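CRISPR-associated protein, Cse1 family (PDB 4H3T) is probably the large subunit of the type I-E CRISPR Cascade complex, which in relatives recognises the protospacer-adjacent motif of invading DNA. Local coordinates at residues A[517-520]-A[521-525]; A[71-74]-A[75-78]. The protein carries 1 engineered substitution. One frame throughout, in Å; residues are numbered along the deposited sequence. Where two conformers were deposited one is given.

Interaction 1 (A[517-520]-A[521-525]); sequences GEDR and FRRML
D519 reaches forward along the surface of helix 511-532 and divides its carboxylate between two arginines, R522 one turn on and R523 just past it. OD1 of D519 accepts from NH1 of R522 at 2.9 Å, on its anti side, with the donor hydrogen bent off line (138°). OD2 of D519 takes NH1 of R523 from above the carboxylate plane; the 2.5 Å separation of these two atoms is unusually short, so its exact value is doubtful. With CG anti to the backbone N (chi1 -176°), the D519 side chain extends over the next turn. Both arginine chains bend at chi3 to come back to it, and the R523 guanidinium lays one face over CA of R520. The backbone beneath carries the i to i+4 bonds of an alpha helix: the N-H groups of F521, R522, R523 and M524 bond to the carbonyls of G517, E518, D519 and R520. R520 turns elsewhere, giving NH2 to the carbonyl of H438, while F521 packs into A495 and A499 of helix 481-504. With an alanine here in place of D519, both arginines would probably lose the anion they share, leaving their guanidinium groups free to swing and their neighbouring positive charges uncompensated. One carboxylate thus faces two cations, a local excess of positive charge that probably keeps D519 ionised.

Interaction 2 (A[71-74]-A[75-78]); sequences PKDD and AEWG
E76 stretches out from the first turn of helix 74-82, its chain extended, and places OE1 3.0 Å from the backbone N of K72, in a nearly straight bond (168°) that meets the oxygen from above the carboxylate plane. The reverse grip comes from D73, the N-cap residue: its OD1 accepts from the backbone N of E76 at 2.9 Å, nearly along its own C-O axis. CG of D73 lies between the backbone N and the carbonyl carbon (chi1 57°), which brings the carboxylate round to the first turn, where OD1 also touches CB and CG of E76. The regular helical bonds then begin, W77 N to D73 O and G78 N to D74 O. The close fit is polar, at the cap; the buried flank beside it is apolar and packs at ordinary van der Waals distance. P71, entered through a cis peptide bond, sets CB 4.0 Å from CB of E76, and its CG meets the edge of the W77 indole at CD1, also at 4.0 Å. W77 is buried beyond this point: its NE1 bonds to the carbonyl of L215, and its ring meets those of W81 and F348. OD1 of D74 is hydrogen-bonded to OH of Y223. The solvent side is looser. The extended chain of K72 crosses the E76 carboxylate, with CD 3.6 Å from OE2, yet its ammonium NZ stays 4.6 Å from that OE2, beyond salt-bridge range. D73 OD1 and E76 OE2 are two like-charged groups 4.4 Å apart. This is a side-chain N-cap at the start of a helix; because E76 returns its bond to K72, the residue before the cap, rather than to D73 itself, the pair falls short of a classical capping box.

In the fold
From the N terminus, interaction 2 comes first: it closes the short loop after helix 52-68 and starts helix 74-82, whose opening turn rests on the chain at 220-223, just past helix 210-217. Interaction 1 follows more than 430 residues later and closes no loop, lying wholly within helix 511-532, the last helix of the chain, which packs on helices 397-415, 417-420 and 481-504 in the C-terminal helical region. The two are in series, neither nested nor crossed, with centres 56 Å apart and nearest atoms about 41 Å apart. Each is local, joining consecutive residues: one fixes a helix start, the other runs along a terminal helix, its salt bridges on the more exposed side and F521 and L525 against neighbouring helices.

Interaction 1 (A[517-520]-A[521-525])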
ATOM      1  N   GLY A 517     -34.314 -20.131   9.680  1.00 44.01           N
ATOM      2  CA  GLY A 517     -33.118 -19.323   9.527  1.00 43.30           C
ATOM      3  C   GLY A 517     -32.222 -19.323  10.751  1.00 44.47           C
ATOM      4  O   GLY A 517     -31.025 -19.581  10.635  1.00 43.22           O
ATOM      5  N   GLU A 518     -32.806 -19.107  11.929  1.00 42.24           N
ATOM      6  CA  GLU A 518     -32.051 -19.138  13.173  1.00 44.15           C
ATOM      7  C   GLU A 518     -31.434 -20.537  13.393  1.00 48.14           C
ATOM      8  O   GLU A 518     -30.279 -20.632  13.822  1.00 48.57           O
ATOM      9  CB  GLU A 518     -32.913 -18.741  14.395  1.00 48.37           C
ATOM     10  CG  GLU A 518     -32.068 -18.610  15.678  1.00 61.29           C
ATOM     11  CD  GLU A 518     -32.705 -18.041  16.928  1.00 86.28           C
ATOM     12  OE1 GLU A 518     -31.972 -17.877  17.932  1.00102.21           O
ATOM     13  OE2 GLU A 518     -33.932 -17.802  16.929  1.00 82.52           O
ATOM     14  N   ASP A 519     -32.189 -21.606  13.107  1.00 43.89           N
ATOM     15  CA  ASP A 519     -31.699 -22.986  13.311  1.00 45.18           C
ATOM     16  C   ASP A 519     -30.512 -23.280  12.402  1.00 48.44           C
ATOM     17  O   ASP A 519     -29.514 -23.801  12.870  1.00 48.24           O
ATOM     18  CB  ASP A 519     -32.822 -23.995  13.076  1.00 49.57           C
ATOM     19  CG  ASP A 519     -32.394 -25.437  13.357  1.00 61.72           C
ATOM     20  OD1 ASP A 519     -31.943 -25.714  14.480  1.00 65.18           O
ATOM     21  OD2 ASP A 519     -32.346 -26.221  12.417  1.00 70.60           O
ATOM     22  N   ARG A 520     -30.602 -22.892  11.119  1.00 44.32           N
ATOM     23  CA  ARG A 520     -29.516 -23.066  10.152  1.00 43.34           C
ATOM     24  C   ARG A 520     -28.283 -22.242  10.564  1.00 44.37           C
ATOM     25  O   ARG A 520     -27.184 -22.731  10.483  1.00 45.10           O
ATOM     26  CB  ARG A 520     -29.979 -22.667   8.759  1.00 37.89           C
ATOM     27  CG  ARG A 520     -31.020 -23.618   8.157  1.00 45.74           C
ATOM     28  CD  ARG A 520     -31.748 -22.990   6.982  1.00 46.79           C
ATOM     29  NE  ARG A 520     -32.571 -23.984   6.303  1.00 50.79           N
ATOM     30  CZ  ARG A 520     -33.316 -23.796   5.218  1.00 53.33           C
ATOM     31  NH1 ARG A 520     -33.442 -22.587   4.686  1.00 48.12           N
ATOM     32  NH2 ARG A 520     -33.933 -24.820   4.646  1.00 52.08           N
ATOM     33  N   PHE A 521     -28.478 -21.005  10.966  1.00 43.90           N
ATOM     34  CA  PHE A 521     -27.402 -20.101  11.451  1.00 44.72           C
ATOM     35  C   PHE A 521     -26.685 -20.748  12.654  1.00 48.44           C
ATOM     36  O   PHE A 521     -25.451 -20.882  12.682  1.00 46.95           O
ATOM     37  CB  PHE A 521     -28.004 -18.702  11.827  1.00 45.07           C
ATOM     38  CG  PHE A 521     -27.257 -17.879  12.850  1.00 44.95           C
ATOM     39  CD1 PHE A 521     -26.022 -17.336  12.552  1.00 44.91           C
ATOM     40  CD2 PHE A 521     -27.731 -17.755  14.148  1.00 48.97           C
ATOM     41  CE1 PHE A 521     -25.304 -16.634  13.501  1.00 46.23           C
ATOM     42  CE2 PHE A 521     -27.026 -17.013  15.095  1.00 52.21           C
ATOM     43  CZ  PHE A 521     -25.800 -16.493  14.774  1.00 48.67           C
ATOM     44  N   ARG A 522     -27.461 -21.161  13.630  1.00 47.25           N
ATOM     45  CA  ARG A 522     -26.900 -21.725  14.857  1.00 49.40           C
ATOM     46  C   ARG A 522     -26.139 -23.071  14.593  1.00 52.43           C
ATOM     47  O   ARG A 522     -25.066 -23.284  15.188  1.00 52.41           O
ATOM     48  CB  ARG A 522     -28.016 -21.882  15.929  1.00 53.02           C
ATOM     49  CG  ARG A 522     -27.563 -22.328  17.299  1.00 78.55           C
ATOM     50  CD  ARG A 522     -28.699 -22.918  18.136  1.00 97.79           C
ATOM     51  NE  ARG A 522     -28.830 -24.361  17.888  1.00103.98           N
ATOM     52  CZ  ARG A 522     -29.832 -24.978  17.255  1.00114.65           C
ATOM     53  NH1 ARG A 522     -30.883 -24.285  16.806  1.00 92.51           N
ATOM     54  NH2 ARG A 522     -29.806 -26.295  17.089  1.00107.02           N
ATOM     55  N   ARG A 523     -26.643 -23.931  13.686  1.00 49.04           N
ATOM     56  CA  ARG A 523     -25.962 -25.187  13.369  1.00 51.83           C
ATOM     57  C   ARG A 523     -24.638 -24.917  12.620  1.00 52.07           C
ATOM     58  O   ARG A 523     -23.643 -25.586  12.872  1.00 49.76           O
ATOM     59  CB  ARG A 523     -26.852 -26.163  12.522  1.00 51.31           C
ATOM     60  CG  ARG A 523     -27.987 -26.831  13.320  1.00 61.37           C
ATOM     61  CD  ARG A 523     -28.935 -27.815  12.516  1.00 67.86           C
ATOM     62  NE  ARG A 523     -28.732 -27.705  11.051  1.00 87.33           N
ATOM     63  CZ  ARG A 523     -29.570 -27.188  10.137  1.00100.89           C
ATOM     64  NH1 ARG A 523     -30.777 -26.753  10.489  1.00 84.61           N
ATOM     65  NH2 ARG A 523     -29.213 -27.127   8.860  1.00 88.89           N
HETATM   66  N   MSE A 524     -24.656 -23.992  11.677  0.58 45.84           N
HETATM   67  CA  MSE A 524     -23.448 -23.670  10.929  0.58 43.22           C
HETATM   68  C   MSE A 524     -22.396 -23.058  11.852  0.58 48.95           C
HETATM   69  O   MSE A 524     -21.226 -23.436  11.805  0.58 48.61           O
HETATM   70  CB  MSE A 524     -23.729 -22.730   9.779  0.58 42.28           C
HETATM   71  CG  MSE A 524     -22.441 -22.402   9.028  0.58 47.01           C
HETATM   72 SE   MSE A 524     -22.506 -21.597   7.267  0.58 50.92          SE
HETATM   73  CE  MSE A 524     -20.491 -21.387   7.308  0.58 48.22           C
ATOM     74  N   LEU A 525     -22.819 -22.122  12.678  1.00 48.42           N
ATOM     75  CA  LEU A 525     -21.931 -21.445  13.618  1.00 47.06           C
ATOM     76  C   LEU A 525     -21.272 -22.461  14.582  1.00 52.01           C
ATOM     77  O   LEU A 525     -20.067 -22.396  14.780  1.00 52.42           O
ATOM     78  CB  LEU A 525     -22.702 -20.401  14.423  1.00 47.32           C
ATOM     79  CG  LEU A 525     -21.858 -19.504  15.362  1.00 52.43           C
ATOM     80  CD1 LEU A 525     -20.811 -18.690  14.547  1.00 50.16           C
ATOM     81  CD2 LEU A 525     -22.789 -18.604  16.233  1.00 51.17           C
TER

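Interaction 2 (A[71-74]-A[75-78])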
ATOM      1  N   PRO A  71      23.058   0.126   4.795  1.00 52.07           N
ATOM      2  CA  PRO A  71      23.870  -0.971   5.394  1.00 52.85           C
ATOM      3  C   PRO A  71      24.151  -2.116   4.422  1.00 55.66           C
ATOM      4  O   PRO A  71      23.273  -2.600   3.715  1.00 49.39           O
ATOM      5  CB  PRO A  71      22.996  -1.426   6.563  1.00 54.20           C
ATOM      6  CG  PRO A  71      21.581  -1.163   6.100  1.00 55.50           C
ATOM      7  CD  PRO A  71      21.697   0.165   5.374  1.00 52.55           C
ATOM      8  N   LYS A  72      25.385  -2.555   4.383  1.00 55.47           N
ATOM      9  CA  LYS A  72      25.754  -3.664   3.509  1.00 55.82           C
ATOM     10  C   LYS A  72      25.399  -4.986   4.143  1.00 59.27           C
ATOM     11  O   LYS A  72      25.232  -5.973   3.422  1.00 59.10           O
ATOM     12  CB  LYS A  72      27.281  -3.640   3.190  1.00 61.14           C
ATOM     13  CG  LYS A  72      28.174  -4.261   4.191  1.00 75.87           C
ATOM     14  CD  LYS A  72      29.615  -4.077   3.746  1.00 92.52           C
ATOM     15  CE  LYS A  72      30.590  -4.773   4.653  1.00 92.55           C
ATOM     16  NZ  LYS A  72      31.963  -4.705   4.083  1.00 96.68           N
ATOM     17  N   ASP A  73      25.364  -5.035   5.484  1.00 55.55           N
ATOM     18  CA  ASP A  73      25.219  -6.302   6.215  1.00 56.05           C
ATOM     19  C   ASP A  73      24.550  -6.085   7.567  1.00 58.71           C
ATOM     20  O   ASP A  73      24.211  -4.948   7.922  1.00 53.95           O
ATOM     21  CB  ASP A  73      26.599  -6.975   6.396  1.00 58.97           C
ATOM     22  CG  ASP A  73      27.671  -6.154   7.111  1.00 67.02           C
ATOM     23  OD1 ASP A  73      27.329  -5.135   7.718  1.00 67.80           O
ATOM     24  OD2 ASP A  73      28.849  -6.504   6.997  1.00 71.96           O
ATOM     25  N   ASP A  74      24.348  -7.186   8.294  1.00 57.61           N
ATOM     26  CA  ASP A  74      23.703  -7.169   9.600  1.00 57.96           C
ATOM     27  C   ASP A  74      24.493  -6.385  10.628  1.00 63.06           C
ATOM     28  O   ASP A  74      23.858  -5.760  11.464  1.00 62.87           O
ATOM     29  CB  ASP A  74      23.457  -8.588  10.140  1.00 59.06           C
ATOM     30  CG  ASP A  74      22.402  -9.322   9.337  1.00 58.88           C
ATOM     31  OD1 ASP A  74      21.298  -8.774   9.177  1.00 60.18           O
ATOM     32  OD2 ASP A  74      22.674 -10.448   8.897  1.00 64.90           O
ATOM     33  N   ALA A  75      25.839  -6.451  10.618  1.00 61.63           N
ATOM     34  CA  ALA A  75      26.639  -5.694  11.584  1.00 61.62           C
ATOM     35  C   ALA A  75      26.431  -4.215  11.376  1.00 61.84           C
ATOM     36  O   ALA A  75      26.210  -3.510  12.353  1.00 61.52           O
ATOM     37  CB  ALA A  75      28.150  -6.039  11.501  1.00 63.61           C
ATOM     38  N   GLU A  76      26.455  -3.730  10.114  1.00 59.92           N
ATOM     39  CA  GLU A  76      26.209  -2.308   9.876  1.00 59.51           C
ATOM     40  C   GLU A  76      24.788  -1.954  10.293  1.00 60.42           C
ATOM     41  O   GLU A  76      24.576  -0.897  10.893  1.00 58.26           O
ATOM     42  CB  GLU A  76      26.463  -1.899   8.407  1.00 59.48           C
ATOM     43  CG  GLU A  76      27.940  -1.846   8.047  1.00 65.47           C
ATOM     44  CD  GLU A  76      28.271  -1.379   6.639  1.00 83.14           C
ATOM     45  OE1 GLU A  76      27.362  -0.903   5.917  1.00 61.96           O
ATOM     46  OE2 GLU A  76      29.453  -1.518   6.249  1.00 79.63           O
ATOM     47  N   TRP A  77      23.801  -2.810   9.976  1.00 56.57           N
ATOM     48  CA  TRP A  77      22.414  -2.488  10.348  1.00 54.42           C
ATOM     49  C   TRP A  77      22.299  -2.351  11.880  1.00 57.37           C
ATOM     50  O   TRP A  77      21.702  -1.424  12.371  1.00 56.19           O
ATOM     51  CB  TRP A  77      21.449  -3.577   9.839  1.00 52.41           C
ATOM     52  CG  TRP A  77      20.010  -3.213   9.966  1.00 51.56           C
ATOM     53  CD1 TRP A  77      19.225  -2.597   9.031  1.00 52.73           C
ATOM     54  CD2 TRP A  77      19.169  -3.456  11.094  1.00 51.89           C
ATOM     55  NE1 TRP A  77      17.998  -2.307   9.560  1.00 50.29           N
ATOM     56  CE2 TRP A  77      17.937  -2.812  10.841  1.00 53.60           C
ATOM     57  CE3 TRP A  77      19.388  -3.986  12.363  1.00 54.03           C
ATOM     58  CZ2 TRP A  77      16.879  -2.837  11.772  1.00 52.15           C
ATOM     59  CZ3 TRP A  77      18.350  -4.010  13.269  1.00 55.58           C
ATOM     60  CH2 TRP A  77      17.135  -3.397  12.994  1.00 54.07           C
ATOM     61  N   GLY A  78      22.865  -3.306  12.573  1.00 56.52           N
ATOM     62  CA  GLY A  78      22.945  -3.370  14.025  1.00 58.89           C
ATOM     63  C   GLY A  78      23.539  -2.111  14.647  1.00 63.42           C
ATOM     64  O   GLY A  78      22.970  -1.571  15.592  1.00 64.15           O
TER